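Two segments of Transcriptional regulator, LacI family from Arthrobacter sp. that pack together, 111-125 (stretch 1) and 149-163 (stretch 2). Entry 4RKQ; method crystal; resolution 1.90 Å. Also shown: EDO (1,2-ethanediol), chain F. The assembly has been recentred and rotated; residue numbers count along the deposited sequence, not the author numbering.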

# COMPACT_ATOMS: atom_id res chain seq x y z
N ASP A 111 3.38 7.22 22.12
CA ASP A 111 2.72 7.90 23.24
C ASP A 111 1.30 8.27 22.87
O ASP A 111 1.06 9.35 22.31
CB ASP A 111 3.50 9.15 23.56
CG ASP A 111 3.02 9.85 24.81
OD1 ASP A 111 1.90 9.60 25.32
OD2 ASP A 111 3.78 10.69 25.25
N TYR A 112 0.35 7.39 23.14
CA TYR A 112 -1.01 7.69 22.73
C TYR A 112 -1.72 8.72 23.63
O TYR A 112 -2.69 9.33 23.20
CB TYR A 112 -1.86 6.45 22.59
CG TYR A 112 -1.40 5.54 21.50
CD1 TYR A 112 -1.50 5.93 20.18
CD2 TYR A 112 -0.87 4.29 21.78
CE1 TYR A 112 -1.10 5.09 19.15
CE2 TYR A 112 -0.44 3.45 20.76
CZ TYR A 112 -0.54 3.87 19.43
OH TYR A 112 -0.17 3.03 18.39
N GLN A 113 -1.26 8.92 24.85
CA GLN A 113 -1.81 10.02 25.65
C GLN A 113 -1.47 11.36 25.05
O GLN A 113 -2.29 12.27 25.00
CB GLN A 113 -1.30 9.95 27.07
CG GLN A 113 -1.89 8.75 27.75
CD GLN A 113 -1.69 8.78 29.23
OE1 GLN A 113 -1.38 9.82 29.82
NE2 GLN A 113 -1.87 7.63 29.86
N HIS A 114 -0.24 11.48 24.58
CA HIS A 114 0.16 12.67 23.90
C HIS A 114 -0.61 12.90 22.59
O HIS A 114 -1.05 14.03 22.30
CB HIS A 114 1.63 12.62 23.64
CG HIS A 114 2.07 13.65 22.67
ND1 HIS A 114 2.44 14.92 23.06
CD2 HIS A 114 2.17 13.63 21.32
CE1 HIS A 114 2.79 15.62 22.00
NE2 HIS A 114 2.61 14.86 20.93
N ALA A 115 -0.76 11.86 21.79
CA ALA A 115 -1.49 11.97 20.53
C ALA A 115 -2.93 12.40 20.77
O ALA A 115 -3.48 13.22 20.03
CB ALA A 115 -1.49 10.63 19.78
N ALA A 116 -3.55 11.81 21.79
CA ALA A 116 -4.95 12.07 22.12
C ALA A 116 -5.11 13.52 22.54
O ALA A 116 -6.06 14.19 22.12
CB ALA A 116 -5.41 11.13 23.24
N LYS A 117 -4.16 14.02 23.31
CA LYS A 117 -4.21 15.39 23.77
C LYS A 117 -4.09 16.34 22.61
O LYS A 117 -4.84 17.29 22.51
CB LYS A 117 -3.11 15.68 24.80
CG LYS A 117 -2.89 17.16 25.05
CD LYS A 117 -2.44 17.46 26.48
CE LYS A 117 -0.95 17.23 26.71
NZ LYS A 117 -0.11 18.32 26.16
N VAL A 118 -3.18 16.06 21.69
CA VAL A 118 -2.97 16.92 20.54
C VAL A 118 -4.16 16.92 19.59
O VAL A 118 -4.61 17.98 19.12
CB VAL A 118 -1.66 16.60 19.82
CG1 VAL A 118 -1.50 17.44 18.57
CG2 VAL A 118 -0.48 16.86 20.76
N ALA A 119 -4.72 15.74 19.33
CA ALA A 119 -5.79 15.61 18.33
C ALA A 119 -7.07 16.26 18.87
O ALA A 119 -7.73 17.01 18.17
CB ALA A 119 -6.05 14.15 18.01
N VAL A 120 -7.41 15.95 20.11
CA VAL A 120 -8.56 16.54 20.79
C VAL A 120 -8.44 18.08 20.88
O VAL A 120 -9.40 18.78 20.65
CB VAL A 120 -8.77 15.89 22.17
CG1 VAL A 120 -9.89 16.59 22.93
CG2 VAL A 120 -9.18 14.43 21.98
N ALA A 121 -7.23 18.58 21.13
CA ALA A 121 -6.99 20.02 21.21
C ALA A 121 -7.38 20.72 19.94
O ALA A 121 -7.89 21.84 19.98
CB ALA A 121 -5.55 20.31 21.53
N GLN A 122 -7.12 20.07 18.81
CA GLN A 122 -7.44 20.67 17.53
C GLN A 122 -8.92 20.83 17.40
O GLN A 122 -9.41 21.86 16.93
CB GLN A 122 -6.91 19.84 16.35
CG GLN A 122 -7.44 20.29 14.99
CD GLN A 122 -7.00 21.70 14.62
OE1 GLN A 122 -5.90 22.14 14.97
NE2 GLN A 122 -7.84 22.41 13.86
N LEU A 123 -9.66 19.81 17.80
CA LEU A 123 -11.13 19.87 17.70
C LEU A 123 -11.71 20.91 18.68
O LEU A 123 -12.61 21.68 18.34
CB LEU A 123 -11.75 18.51 17.92
CG LEU A 123 -11.37 17.49 16.83
CD1 LEU A 123 -12.10 16.18 17.06
CD2 LEU A 123 -11.68 17.99 15.44
N MET A 124 -11.14 20.98 19.88
CA MET A 124 -11.56 22.01 20.85
C MET A 124 -11.30 23.41 20.34
O MET A 124 -12.16 24.28 20.45
CB MET A 124 -10.85 21.82 22.19
CG MET A 124 -11.20 20.55 22.91
SD MET A 124 -12.91 20.29 23.38
CE MET A 124 -13.62 19.34 22.10
N ASP A 125 -10.12 23.63 19.76
CA ASP A 125 -9.77 24.94 19.21
C ASP A 125 -10.77 25.39 18.17
O ASP A 125 -11.09 26.57 18.11
CB ASP A 125 -8.38 24.94 18.57
CG ASP A 125 -7.26 24.71 19.58
OD1 ASP A 125 -7.53 24.65 20.81
OD2 ASP A 125 -6.10 24.56 19.13
N THR A 149 -8.93 -0.45 22.26
CA THR A 149 -7.52 -0.32 21.92
C THR A 149 -6.82 0.64 22.86
O THR A 149 -7.41 1.47 23.49
CB THR A 149 -7.29 0.12 20.47
OG1 THR A 149 -7.81 1.45 20.25
CG2 THR A 149 -7.95 -0.85 19.54
N VAL A 150 -5.50 0.55 22.93
CA VAL A 150 -4.76 1.46 23.76
C VAL A 150 -4.97 2.90 23.32
O VAL A 150 -5.15 3.80 24.13
CB VAL A 150 -3.26 1.12 23.71
CG1 VAL A 150 -2.43 2.17 24.43
CG2 VAL A 150 -3.05 -0.29 24.29
N ARG A 151 -4.94 3.12 22.01
CA ARG A 151 -5.03 4.48 21.51
C ARG A 151 -6.42 4.99 21.75
O ARG A 151 -6.58 6.13 22.15
CB ARG A 151 -4.61 4.60 20.03
CG ARG A 151 -5.54 3.98 19.01
CD ARG A 151 -4.96 4.14 17.60
NE ARG A 151 -3.84 3.22 17.39
CZ ARG A 151 -3.29 2.96 16.21
NH1 ARG A 151 -3.74 3.54 15.10
NH2 ARG A 151 -2.28 2.10 16.14
N GLY A 152 -7.40 4.11 21.57
CA GLY A 152 -8.82 4.44 21.77
C GLY A 152 -9.11 4.78 23.22
O GLY A 152 -9.85 5.72 23.49
N LYS A 153 -8.56 4.01 24.16
CA LYS A 153 -8.69 4.34 25.60
C LYS A 153 -8.10 5.69 25.91
O LYS A 153 -8.67 6.46 26.68
CB LYS A 153 -8.06 3.24 26.49
CG LYS A 153 -8.84 1.94 26.46
CD LYS A 153 -8.16 0.78 27.21
CE LYS A 153 -9.08 -0.43 27.20
NZ LYS A 153 -8.37 -1.73 27.27
N ALA A 154 -6.98 6.03 25.26
CA ALA A 154 -6.34 7.31 25.49
C ALA A 154 -7.22 8.47 25.04
O ALA A 154 -7.32 9.46 25.72
CB ALA A 154 -4.99 7.37 24.79
N VAL A 155 -7.88 8.33 23.89
CA VAL A 155 -8.77 9.38 23.39
C VAL A 155 -10.01 9.54 24.30
O VAL A 155 -10.40 10.66 24.64
CB VAL A 155 -9.19 9.09 21.93
CG1 VAL A 155 -10.26 10.06 21.44
CG2 VAL A 155 -7.96 9.09 21.02
N ALA A 156 -10.61 8.41 24.67
CA ALA A 156 -11.79 8.42 25.54
C ALA A 156 -11.48 9.05 26.89
O ALA A 156 -12.25 9.86 27.39
CB ALA A 156 -12.31 7.03 25.73
N GLY A 157 -10.33 8.67 27.44
CA GLY A 157 -9.76 9.31 28.60
C GLY A 157 -9.67 10.81 28.48
O GLY A 157 -10.09 11.52 29.38
N ARG A 158 -9.12 11.31 27.37
CA ARG A 158 -8.95 12.73 27.23
C ARG A 158 -10.30 13.45 27.12
O ARG A 158 -10.50 14.51 27.73
CB ARG A 158 -8.07 13.07 26.03
CG ARG A 158 -7.81 14.54 25.80
CD ARG A 158 -7.17 15.18 27.01
NE ARG A 158 -6.71 16.54 26.74
CZ ARG A 158 -6.11 17.34 27.62
NH1 ARG A 158 -5.89 16.91 28.85
NH2 ARG A 158 -5.72 18.55 27.26
N LEU A 159 -11.20 12.89 26.33
CA LEU A 159 -12.50 13.51 26.17
C LEU A 159 -13.31 13.46 27.49
O LEU A 159 -14.02 14.40 27.79
CB LEU A 159 -13.28 12.83 25.05
CG LEU A 159 -12.79 13.09 23.62
CD1 LEU A 159 -13.42 12.09 22.67
CD2 LEU A 159 -13.11 14.51 23.18
N ASP A 160 -13.25 12.35 28.22
CA ASP A 160 -13.89 12.25 29.54
C ASP A 160 -13.30 13.30 30.50
O ASP A 160 -14.01 14.05 31.16
CB ASP A 160 -13.75 10.84 30.11
CG ASP A 160 -14.73 9.85 29.51
OD1 ASP A 160 -15.73 10.28 28.88
OD2 ASP A 160 -14.53 8.63 29.68
N GLU A 161 -11.98 13.38 30.55
CA GLU A 161 -11.28 14.38 31.35
C GLU A 161 -11.72 15.80 31.04
O GLU A 161 -11.76 16.64 31.93
CB GLU A 161 -9.78 14.25 31.10
CG GLU A 161 -8.91 15.40 31.57
CD GLU A 161 -7.46 14.99 31.72
OE1 GLU A 161 -6.93 14.26 30.84
OE2 GLU A 161 -6.85 15.39 32.73
N LEU A 162 -12.03 16.10 29.79
CA LEU A 162 -12.39 17.46 29.42
C LEU A 162 -13.90 17.73 29.55
O LEU A 162 -14.37 18.81 29.19
CB LEU A 162 -11.92 17.77 27.99
CG LEU A 162 -10.41 17.92 27.76
CD1 LEU A 162 -10.13 18.22 26.30
CD2 LEU A 162 -9.83 19.01 28.64
N GLY A 163 -14.66 16.76 30.05
CA GLY A 163 -16.13 16.87 30.10
C GLY A 163 -16.80 16.97 28.74
O GLY A 163 -17.93 17.44 28.63
C1 EDO F . -2.23 0.70 11.93
O1 EDO F . -2.76 1.53 10.88
C2 EDO F . -1.07 1.37 12.63
O2 EDO F . -1.62 2.52 13.29
O HOH W 1 -4.37 8.41 20.73
O HOH W 2 -6.82 17.99 24.46

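Two helices, 112-125 and 150-161, run in broadly the same direction at 49°, their axes approaching to 8.3 Å, and no clear direct hydrogen bond joins them. The contact is built from apolar packing, and the three residues that bury the most surface are Tyr112, Arg158 and Val120.

Tyr112, in the first turn of its helix and buried, uses its m rotamer to lay the ring against the start of the partner helix. Arg151 CB sits over one ring face, 3.7 Å from the centroid of the Tyr112 ring, a CH-pi contact, while Tyr112 CD2 meets Val150 CG1 at 3.7 Å. The aliphatic base of Arg151 thus serves as packing, leaving its guanidinium free to donate from NH1 and NH2 to O2 of the ethanediol, each at 3.0 Å.

One turn on, the rule is smallness. Ala116 and Ala154 both point toward the other helix, and their CB atoms lie 4.1 Å apart; Ala116 CB also comes within 3.5 Å of Ala154 O. Methyl groups let backbone meet side chain here, and the CA atoms of Ala116 and Val155 are only 4.8 Å apart.

Arg158 shows how a long charged residue can serve an apolar contact. Its CG packs 4.0 Å from Val120 CB, and Lys117 CD lies over one face of its guanidinium, with Lys117 CD to Arg158 NH2 at 3.5 Å. Within its own helix, Arg158 NH1 forms a salt bridge with Glu161 OE1 at 3.5 Å, its hydrogen bond weak, and water 2 links the helices, accepting from Arg158 NE at 2.7 Å and donating to Lys117 O at 2.9 Å.

Farther along, where the backbones are more widely spaced, larger side chains fill the gap: Val120 CG1 touches both Leu159 CD2 and Leu162 CD1 at 3.8 Å.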